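Local structure of G-protein alpha subunit Galpha7 (Naegleria fowleri, 6NE6) at residues Phe26-Leu31 against Leu306-Leu311; Glu208-Cys213 against Asn259-Ala264. The protein probably binds and hydrolyses GTP as the alpha subunit of a heterotrimeric G protein, switching between nucleotide states to relay signals from membrane receptors. All blocks are in the same frame, centred on the assembly; numbering follows the deposited sequence.

Contact 1 of 2, residues Phe26-Leu31 against Leu306-Leu311; sequences FKQMRL and LDKANL
The carboxamide of Gln-28 is where polar groups of the two segments gather. Its NE2 donates to the carbonyl O of Ala-305, just ahead of 306-311, and also lies 3.3 Å from Leu-306 O. Its OE1 accepts a weak hydrogen bond from Lys-308 NZ at 3.4 Å. Glutamine suits this place because one flat group carries a donor for the carbonyl of Ala-305 and an acceptor for the lysine. The chain bends at chi2 (-78°), which turns CD aside, and the amide then passes beside Lys-308 CB, 3.8 Å from Gln-28 NE2.

In Lys-308 the bend at chi3 brings CE across Leu-31, the two side chains crossing at about a right angle with Lys-308 CE 3.9 Å from Leu-31 CB; that at chi4 turns NZ to the amide. CE offers apolar surface while the ammonium reaches OE1. Leu-311 sends CD2 against the base of Gln-28, 3.5 Å from its CB.

Asp-307 N-caps helix 308-326: its OD1 takes the N-H of Asn-310 at 3.1 Å, from above the carboxylate plane (72° out of it) but nearly straight at the hydrogen (165°). A short acid suits the N-cap because it can accept from an N-H of the first turn. Val-154 of helix 150-154 touches Gln-28, Leu-31 and Leu-306.

The contact joins the helix after the probable P-loop to the C-terminal helix, and Ala-305 lies in what probably corresponds to the loop that in G-alpha relatives contacts the guanine base. Its chemistry implies a glutamine used at both ends: the polar tip is partnered by Ala-305 and, weakly, by the lysine, while the aliphatic stem is packed against Leu-311.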
ATOM      1  N   PHE A  26       4.744  -7.021   3.611  1.00 13.36           N
ATOM      2  CA  PHE A  26       5.861  -7.288   4.513  1.00 12.75           C
ATOM      3  C   PHE A  26       5.403  -7.241   5.966  1.00 15.32           C
ATOM      4  O   PHE A  26       5.782  -8.095   6.772  1.00 11.82           O
ATOM      5  CB  PHE A  26       7.014  -6.304   4.288  1.00 10.65           C
ATOM      6  CG  PHE A  26       8.241  -6.651   5.102  1.00 10.78           C
ATOM      7  CD1 PHE A  26       9.166  -7.554   4.614  1.00 14.29           C
ATOM      8  CD2 PHE A  26       8.440  -6.114   6.362  1.00 16.15           C
ATOM      9  CE1 PHE A  26      10.281  -7.910   5.362  1.00 15.06           C
ATOM     10  CE2 PHE A  26       9.560  -6.472   7.118  1.00 17.33           C
ATOM     11  CZ  PHE A  26      10.476  -7.374   6.608  1.00 16.46           C
ATOM     12  N   LYS A  27       4.601  -6.237   6.325  1.00 14.92           N
ATOM     13  CA  LYS A  27       4.171  -6.117   7.713  1.00 15.68           C
ATOM     14  C   LYS A  27       3.267  -7.272   8.115  1.00 16.32           C
ATOM     15  O   LYS A  27       3.334  -7.754   9.257  1.00 15.12           O
ATOM     16  CB  LYS A  27       3.489  -4.766   7.935  1.00 14.38           C
ATOM     17  CG  LYS A  27       4.473  -3.606   7.961  1.00 13.73           C
ATOM     18  CD  LYS A  27       3.757  -2.266   8.179  1.00 16.66           C
ATOM     19  CE  LYS A  27       2.881  -1.885   6.978  1.00 20.48           C
ATOM     20  NZ  LYS A  27       2.518  -0.431   7.016  1.00 20.23           N
ATOM     21  N   GLN A  28       2.421  -7.743   7.197  1.00 11.48           N
ATOM     22  CA  GLN A  28       1.605  -8.913   7.502  1.00 14.49           C
ATOM     23  C   GLN A  28       2.472 -10.148   7.690  1.00 13.35           C
ATOM     24  O   GLN A  28       2.192 -10.983   8.562  1.00 15.09           O
ATOM     25  CB  GLN A  28       0.579  -9.153   6.399  1.00 16.93           C
ATOM     26  CG  GLN A  28      -0.484  -8.085   6.319  1.00 18.26           C
ATOM     27  CD  GLN A  28      -1.572  -8.217   7.381  1.00 17.40           C
ATOM     28  OE1 GLN A  28      -1.293  -8.433   8.570  1.00 20.13           O
ATOM     29  NE2 GLN A  28      -2.822  -8.082   6.955  1.00 15.45           N
ATOM     30  N   MET A  29       3.532 -10.278   6.883  1.00 11.51           N
ATOM     31  CA  MET A  29       4.443 -11.409   7.044  1.00 12.60           C
ATOM     32  C   MET A  29       5.115 -11.374   8.410  1.00 11.26           C
ATOM     33  O   MET A  29       5.287 -12.419   9.053  1.00 14.44           O
ATOM     34  CB  MET A  29       5.492 -11.415   5.929  1.00 15.33           C
ATOM     35  CG  MET A  29       5.012 -12.055   4.621  1.00 25.24           C
ATOM     36  SD  MET A  29       4.824 -13.843   4.743  1.00 27.11           S
ATOM     37  CE  MET A  29       6.527 -14.371   4.553  1.00 25.14           C
ATOM     38  N   ARG A  30       5.500 -10.180   8.875  1.00 12.25           N
ATOM     39  CA  ARG A  30       6.017 -10.053  10.238  1.00 14.84           C
ATOM     40  C   ARG A  30       5.029 -10.624  11.247  1.00 16.12           C
ATOM     41  O   ARG A  30       5.419 -11.344  12.179  1.00 14.79           O
ATOM     42  CB  ARG A  30       6.320  -8.586  10.569  1.00 10.70           C
ATOM     43  CG  ARG A  30       7.577  -8.037   9.900  1.00  9.83           C
ATOM     44  CD  ARG A  30       7.973  -6.668  10.484  1.00 14.87           C
ATOM     45  NE  ARG A  30       8.076  -6.709  11.946  1.00 14.32           N
ATOM     46  CZ  ARG A  30       8.352  -5.652  12.712  1.00 15.50           C
ATOM     47  NH1 ARG A  30       8.581  -4.460  12.167  1.00 17.21           N
ATOM     48  NH2 ARG A  30       8.402  -5.785  14.026  1.00 15.34           N
ATOM     49  N   LEU A  31       3.739 -10.298  11.089  1.00 13.02           N
ATOM     50  CA  LEU A  31       2.744 -10.767  12.046  1.00 14.99           C
ATOM     51  C   LEU A  31       2.537 -12.270  11.922  1.00 16.29           C
ATOM     52  O   LEU A  31       2.435 -12.969  12.939  1.00 19.24           O
ATOM     53  CB  LEU A  31       1.424 -10.014  11.850  1.00 16.79           C
ATOM     54  CG  LEU A  31       1.532  -8.500  12.076  1.00 14.10           C
ATOM     55  CD1 LEU A  31       0.192  -7.794  11.858  1.00 14.17           C
ATOM     56  CD2 LEU A  31       2.060  -8.211  13.483  1.00 18.94           C
ATOM     57  N   LEU A 306      -4.280  -6.671   3.053  1.00 12.89           N
ATOM     58  CA  LEU A 306      -4.879  -6.349   4.345  1.00 16.61           C
ATOM     59  C   LEU A 306      -5.666  -7.520   4.920  1.00 15.76           C
ATOM     60  O   LEU A 306      -5.984  -7.515   6.114  1.00 19.54           O
ATOM     61  CB  LEU A 306      -5.775  -5.113   4.215  1.00 18.22           C
ATOM     62  CG  LEU A 306      -5.048  -3.794   3.958  1.00 17.75           C
ATOM     63  CD1 LEU A 306      -6.050  -2.698   3.594  1.00 22.91           C
ATOM     64  CD2 LEU A 306      -4.270  -3.379   5.212  1.00 17.23           C
ATOM     65  N   ASP A 307      -5.976  -8.523   4.101  1.00 15.18           N
ATOM     66  CA  ASP A 307      -6.649  -9.740   4.565  1.00 15.97           C
ATOM     67  C   ASP A 307      -5.575 -10.776   4.872  1.00 18.71           C
ATOM     68  O   ASP A 307      -5.080 -11.459   3.970  1.00 20.18           O
ATOM     69  CB  ASP A 307      -7.628 -10.244   3.504  1.00 18.07           C
ATOM     70  CG  ASP A 307      -8.385 -11.503   3.940  1.00 26.98           C
ATOM     71  OD1 ASP A 307      -7.922 -12.224   4.842  1.00 25.34           O
ATOM     72  OD2 ASP A 307      -9.454 -11.776   3.362  1.00 30.48           O
ATOM     73  N   LYS A 308      -5.231 -10.914   6.155  1.00 18.82           N
ATOM     74  CA  LYS A 308      -4.075 -11.738   6.500  1.00 22.05           C
ATOM     75  C   LYS A 308      -4.283 -13.189   6.078  1.00 15.86           C
ATOM     76  O   LYS A 308      -3.353 -13.832   5.578  1.00 20.88           O
ATOM     77  CB  LYS A 308      -3.777 -11.637   7.996  1.00 23.50           C
ATOM     78  CG  LYS A 308      -2.625 -12.528   8.449  1.00 24.35           C
ATOM     79  CD  LYS A 308      -2.609 -12.666   9.960  1.00 32.95           C
ATOM     80  CE  LYS A 308      -1.972 -11.462  10.613  1.00 41.96           C
ATOM     81  NZ  LYS A 308      -2.923 -10.333  10.805  1.00 41.71           N
ATOM     82  N   ALA A 309      -5.508 -13.715   6.234  1.00 18.39           N
ATOM     83  CA  ALA A 309      -5.772 -15.097   5.838  1.00 19.47           C
ATOM     84  C   ALA A 309      -5.635 -15.283   4.331  1.00 19.79           C
ATOM     85  O   ALA A 309      -5.112 -16.306   3.877  1.00 22.30           O
ATOM     86  CB  ALA A 309      -7.161 -15.533   6.306  1.00 27.13           C
ATOM     87  N   ASN A 310      -6.111 -14.315   3.540  1.00 19.01           N
ATOM     88  CA  ASN A 310      -5.971 -14.406   2.087  1.00 21.82           C
ATOM     89  C   ASN A 310      -4.512 -14.297   1.676  1.00 18.79           C
ATOM     90  O   ASN A 310      -4.055 -15.029   0.791  1.00 19.42           O
ATOM     91  CB  ASN A 310      -6.799 -13.313   1.400  1.00 22.31           C
ATOM     92  CG  ASN A 310      -6.683 -13.343  -0.133  1.00 21.92           C
ATOM     93  OD1 ASN A 310      -6.159 -12.408  -0.757  1.00 24.34           O
ATOM     94  ND2 ASN A 310      -7.185 -14.408  -0.742  1.00 27.40           N
ATOM     95  N   LEU A 311      -3.772 -13.382   2.304  1.00 17.22           N
ATOM     96  CA  LEU A 311      -2.366 -13.213   1.956  1.00 18.04           C
ATOM     97  C   LEU A 311      -1.585 -14.480   2.268  1.00 20.05           C
ATOM     98  O   LEU A 311      -0.752 -14.916   1.468  1.00 17.84           O
ATOM     99  CB  LEU A 311      -1.784 -12.017   2.694  1.00 20.45           C
ATOM    100  CG  LEU A 311      -0.310 -11.721   2.412  1.00 24.70           C
ATOM    101  CD1 LEU A 311      -0.054 -11.448   0.927  1.00 23.80           C
ATOM    102  CD2 LEU A 311       0.148 -10.561   3.256  1.00 24.31           C
TER

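Contact 2 of 2, residues Glu208-Cys213 against Asn259-Ala264; sequences EFDQKC and NGSRLA
Phe-209 meets Ser-261 to Leu-263 from its CB out to CZ. Its CB starts 3.9 Å from Leu-263 CD1, and CG and CD2 continue past the same methyl, CD2 at 3.8 Å. Farther out the partner changes: CE2 lies 3.6 Å from Ser-261 OG, with Arg-262 O at the ring edge, and CZ is 3.7 Å from Ser-261 O. A large flat ring suits this place, since one side chain can meet both a leucine methyl and the hydroxyl and carbonyl O of Ser-261.

Asp-210 adds the polar link. Its CG stands 4.1 Å above one face of the Phe-209 ring, offset toward the rim, and its OD2 accepts a short 2.6 Å hydrogen bond from Ser-261 OG. The hydroxyl arrives on the anti side of the carboxylate, 18° out of its plane. OD1 makes a salt bridge with Lys-256, so a short acid with two oxygens serves serine and lysine at once. Gly-260 closes a Schellman motif just before Ser-261; at its positive phi (107°) a CB would be jammed against the preceding carbonyl O.

The contact joins the loop after strand 199-205 to the loop after helix 250-258. Phe-209 also touches Ile-257 of that helix and Met-222 of helix 221-235, while Leu-263 packs on Ala-280, Phe-283 and Ile-284 of helix 277-291.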
ATOM      1  N   GLU A 208      -6.081   1.093  -8.176  1.00 13.96           N
ATOM      2  CA  GLU A 208      -5.638   2.417  -8.621  1.00 13.96           C
ATOM      3  C   GLU A 208      -6.141   2.771 -10.021  1.00 14.63           C
ATOM      4  O   GLU A 208      -5.700   3.788 -10.572  1.00 13.83           O
ATOM      5  CB  GLU A 208      -4.106   2.517  -8.590  1.00 13.80           C
ATOM      6  CG  GLU A 208      -3.400   1.672  -9.640  1.00 13.40           C
ATOM      7  CD  GLU A 208      -1.887   1.745  -9.564  1.00 17.96           C
ATOM      8  OE1 GLU A 208      -1.349   2.395  -8.641  1.00 20.98           O
ATOM      9  OE2 GLU A 208      -1.238   1.151 -10.453  1.00 17.43           O
ATOM     10  N   PHE A 209      -7.054   1.971 -10.593  1.00 13.80           N
ATOM     11  CA  PHE A 209      -7.487   2.210 -11.967  1.00 14.29           C
ATOM     12  C   PHE A 209      -8.161   3.571 -12.141  1.00 14.10           C
ATOM     13  O   PHE A 209      -8.207   4.081 -13.263  1.00 16.42           O
ATOM     14  CB  PHE A 209      -8.437   1.092 -12.432  1.00 13.96           C
ATOM     15  CG  PHE A 209      -9.799   1.112 -11.785  1.00 14.54           C
ATOM     16  CD1 PHE A 209     -10.044   0.378 -10.632  1.00 14.79           C
ATOM     17  CD2 PHE A 209     -10.856   1.849 -12.343  1.00 14.99           C
ATOM     18  CE1 PHE A 209     -11.297   0.377 -10.034  1.00 16.85           C
ATOM     19  CE2 PHE A 209     -12.113   1.851 -11.756  1.00 16.65           C
ATOM     20  CZ  PHE A 209     -12.344   1.120 -10.603  1.00 16.35           C
ATOM     21  N   ASP A 210      -8.690   4.159 -11.072  1.00 14.63           N
ATOM     22  CA  ASP A 210      -9.417   5.423 -11.183  1.00 16.27           C
ATOM     23  C   ASP A 210      -8.699   6.555 -10.455  1.00 15.07           C
ATOM     24  O   ASP A 210      -9.326   7.555 -10.100  1.00 16.65           O
ATOM     25  CB  ASP A 210     -10.865   5.273 -10.693  1.00 19.01           C
ATOM     26  CG  ASP A 210     -10.964   4.901  -9.213  1.00 17.46           C
ATOM     27  OD1 ASP A 210      -9.918   4.755  -8.554  1.00 19.10           O
ATOM     28  OD2 ASP A 210     -12.095   4.754  -8.694  1.00 20.36           O
ATOM     29  N   GLN A 211      -7.382   6.437 -10.268  1.00 14.77           N
ATOM     30  CA  GLN A 211      -6.619   7.438  -9.534  1.00 17.36           C
ATOM     31  C   GLN A 211      -5.558   8.079 -10.414  1.00 15.02           C
ATOM     32  O   GLN A 211      -5.090   7.486 -11.383  1.00 16.40           O
ATOM     33  CB  GLN A 211      -5.938   6.825  -8.314  1.00 15.17           C
ATOM     34  CG  GLN A 211      -6.894   6.440  -7.215  1.00 15.56           C
ATOM     35  CD  GLN A 211      -6.222   5.560  -6.190  1.00 19.79           C
ATOM     36  OE1 GLN A 211      -6.539   4.387  -6.071  1.00 20.21           O
ATOM     37  NE2 GLN A 211      -5.270   6.126  -5.449  1.00 24.48           N
ATOM     38  N   LYS A 212      -5.162   9.295 -10.028  1.00 15.55           N
ATOM     39  CA  LYS A 212      -4.093  10.043 -10.679  1.00 15.77           C
ATOM     40  C   LYS A 212      -2.773   9.870  -9.926  1.00 16.49           C
ATOM     41  O   LYS A 212      -2.750   9.716  -8.700  1.00 16.26           O
ATOM     42  CB  LYS A 212      -4.449  11.531 -10.740  1.00 22.01           C
ATOM     43  CG  LYS A 212      -5.722  11.836 -11.502  1.00 29.96           C
ATOM     44  CD  LYS A 212      -5.600  11.371 -12.942  1.00 38.00           C
ATOM     45  CE  LYS A 212      -6.810  11.764 -13.790  1.00 31.71           C
ATOM     46  NZ  LYS A 212      -6.635  11.229 -15.178  1.00 25.11           N
ATOM     47  N   CYS A 213      -1.669   9.961 -10.669  1.00 17.45           N
ATOM     48  CA  CYS A 213      -0.346   9.794 -10.073  1.00 16.54           C
ATOM     49  C   CYS A 213      -0.042  10.883  -9.056  1.00 17.45           C
ATOM     50  O   CYS A 213       0.515  10.607  -7.985  1.00 17.87           O
ATOM     51  CB  CYS A 213       0.729   9.807 -11.159  1.00 22.08           C
ATOM     52  SG  CYS A 213       0.714   8.318 -12.147  1.00 20.45           S
ATOM     53  N   ASN A 259     -19.386  -0.123  -6.195  1.00 16.20           N
ATOM     54  CA  ASN A 259     -19.944   1.167  -5.811  1.00 17.74           C
ATOM     55  C   ASN A 259     -20.100   2.129  -6.978  1.00 20.60           C
ATOM     56  O   ASN A 259     -20.515   3.269  -6.765  1.00 18.89           O
ATOM     57  CB  ASN A 259     -19.088   1.808  -4.718  1.00 21.77           C
ATOM     58  CG  ASN A 259     -19.287   1.137  -3.387  1.00 25.51           C
ATOM     59  OD1 ASN A 259     -20.282   0.443  -3.188  1.00 29.14           O
ATOM     60  ND2 ASN A 259     -18.353   1.340  -2.464  1.00 30.12           N
ATOM     61  N   GLY A 260     -19.782   1.706  -8.195  1.00 15.86           N
ATOM     62  CA  GLY A 260     -20.080   2.487  -9.377  1.00 15.92           C
ATOM     63  C   GLY A 260     -18.913   3.173 -10.063  1.00 18.19           C
ATOM     64  O   GLY A 260     -19.150   3.956 -10.983  1.00 19.67           O
ATOM     65  N   SER A 261     -17.665   2.924  -9.653  1.00 16.68           N
ATOM     66  CA  SER A 261     -16.519   3.457 -10.383  1.00 18.89           C
ATOM     67  C   SER A 261     -16.243   2.553 -11.579  1.00 24.25           C
ATOM     68  O   SER A 261     -15.940   1.370 -11.402  1.00 24.49           O
ATOM     69  CB  SER A 261     -15.285   3.547  -9.481  1.00 16.52           C
ATOM     70  OG  SER A 261     -14.232   4.235 -10.168  1.00 22.57           O
ATOM     71  N   ARG A 262     -16.350   3.100 -12.792  1.00 18.62           N
ATOM     72  CA  ARG A 262     -16.390   2.282 -14.003  1.00 19.71           C
ATOM     73  C   ARG A 262     -14.997   2.120 -14.594  1.00 20.35           C
ATOM     74  O   ARG A 262     -14.305   3.111 -14.841  1.00 20.05           O
ATOM     75  CB  ARG A 262     -17.315   2.912 -15.045  1.00 19.24           C
ATOM     76  CG  ARG A 262     -18.735   3.171 -14.551  1.00 21.52           C
ATOM     77  CD  ARG A 262     -19.588   3.831 -15.630  1.00 28.71           C
ATOM     78  NE  ARG A 262     -19.663   3.017 -16.839  1.00 31.98           N
ATOM     79  CZ  ARG A 262     -19.171   3.376 -18.024  1.00 33.28           C
ATOM     80  NH1 ARG A 262     -18.572   4.554 -18.177  1.00 36.11           N
ATOM     81  NH2 ARG A 262     -19.288   2.559 -19.062  1.00 29.69           N
ATOM     82  N   LEU A 263     -14.595   0.873 -14.835  1.00 15.60           N
ATOM     83  CA  LEU A 263     -13.284   0.647 -15.438  1.00 12.64           C
ATOM     84  C   LEU A 263     -13.191   1.321 -16.803  1.00 14.93           C
ATOM     85  O   LEU A 263     -12.139   1.862 -17.163  1.00 20.04           O
ATOM     86  CB  LEU A 263     -13.016  -0.849 -15.563  1.00 17.82           C
ATOM     87  CG  LEU A 263     -11.647  -1.240 -16.104  1.00 17.27           C
ATOM     88  CD1 LEU A 263     -10.560  -0.695 -15.170  1.00 16.40           C
ATOM     89  CD2 LEU A 263     -11.562  -2.770 -16.219  1.00 14.60           C
ATOM     90  N   ALA A 264     -14.294   1.323 -17.560  1.00 15.37           N
ATOM     91  CA  ALA A 264     -14.301   1.867 -18.915  1.00 19.74           C
ATOM     92  C   ALA A 264     -14.066   3.372 -18.956  1.00 24.73           C
ATOM     93  O   ALA A 264     -13.734   3.902 -20.026  1.00 24.01           O
ATOM     94  CB  ALA A 264     -15.622   1.540 -19.611  1.00 23.49           C
TER

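Overall arrangement
Both contacts belong to the Ras-like, P-loop GTPase part of the fold, built round a six-stranded mixed sheet, but they do not touch: their centres are 25 Å apart and their nearest atoms about 12 Å. Contact 1 links distant parts of the chain, since helix 22-32 follows strand 10-16 near the start and helix 308-326 follows the edge strand 297-302 near the end. Contact 2 lies between them in sequence, tying the loops that follow strand 199-205 and helix 250-258. Contact 1 adjoins the probable nucleotide site: Leu-306 lies near, without touching, the Walker A pattern residues.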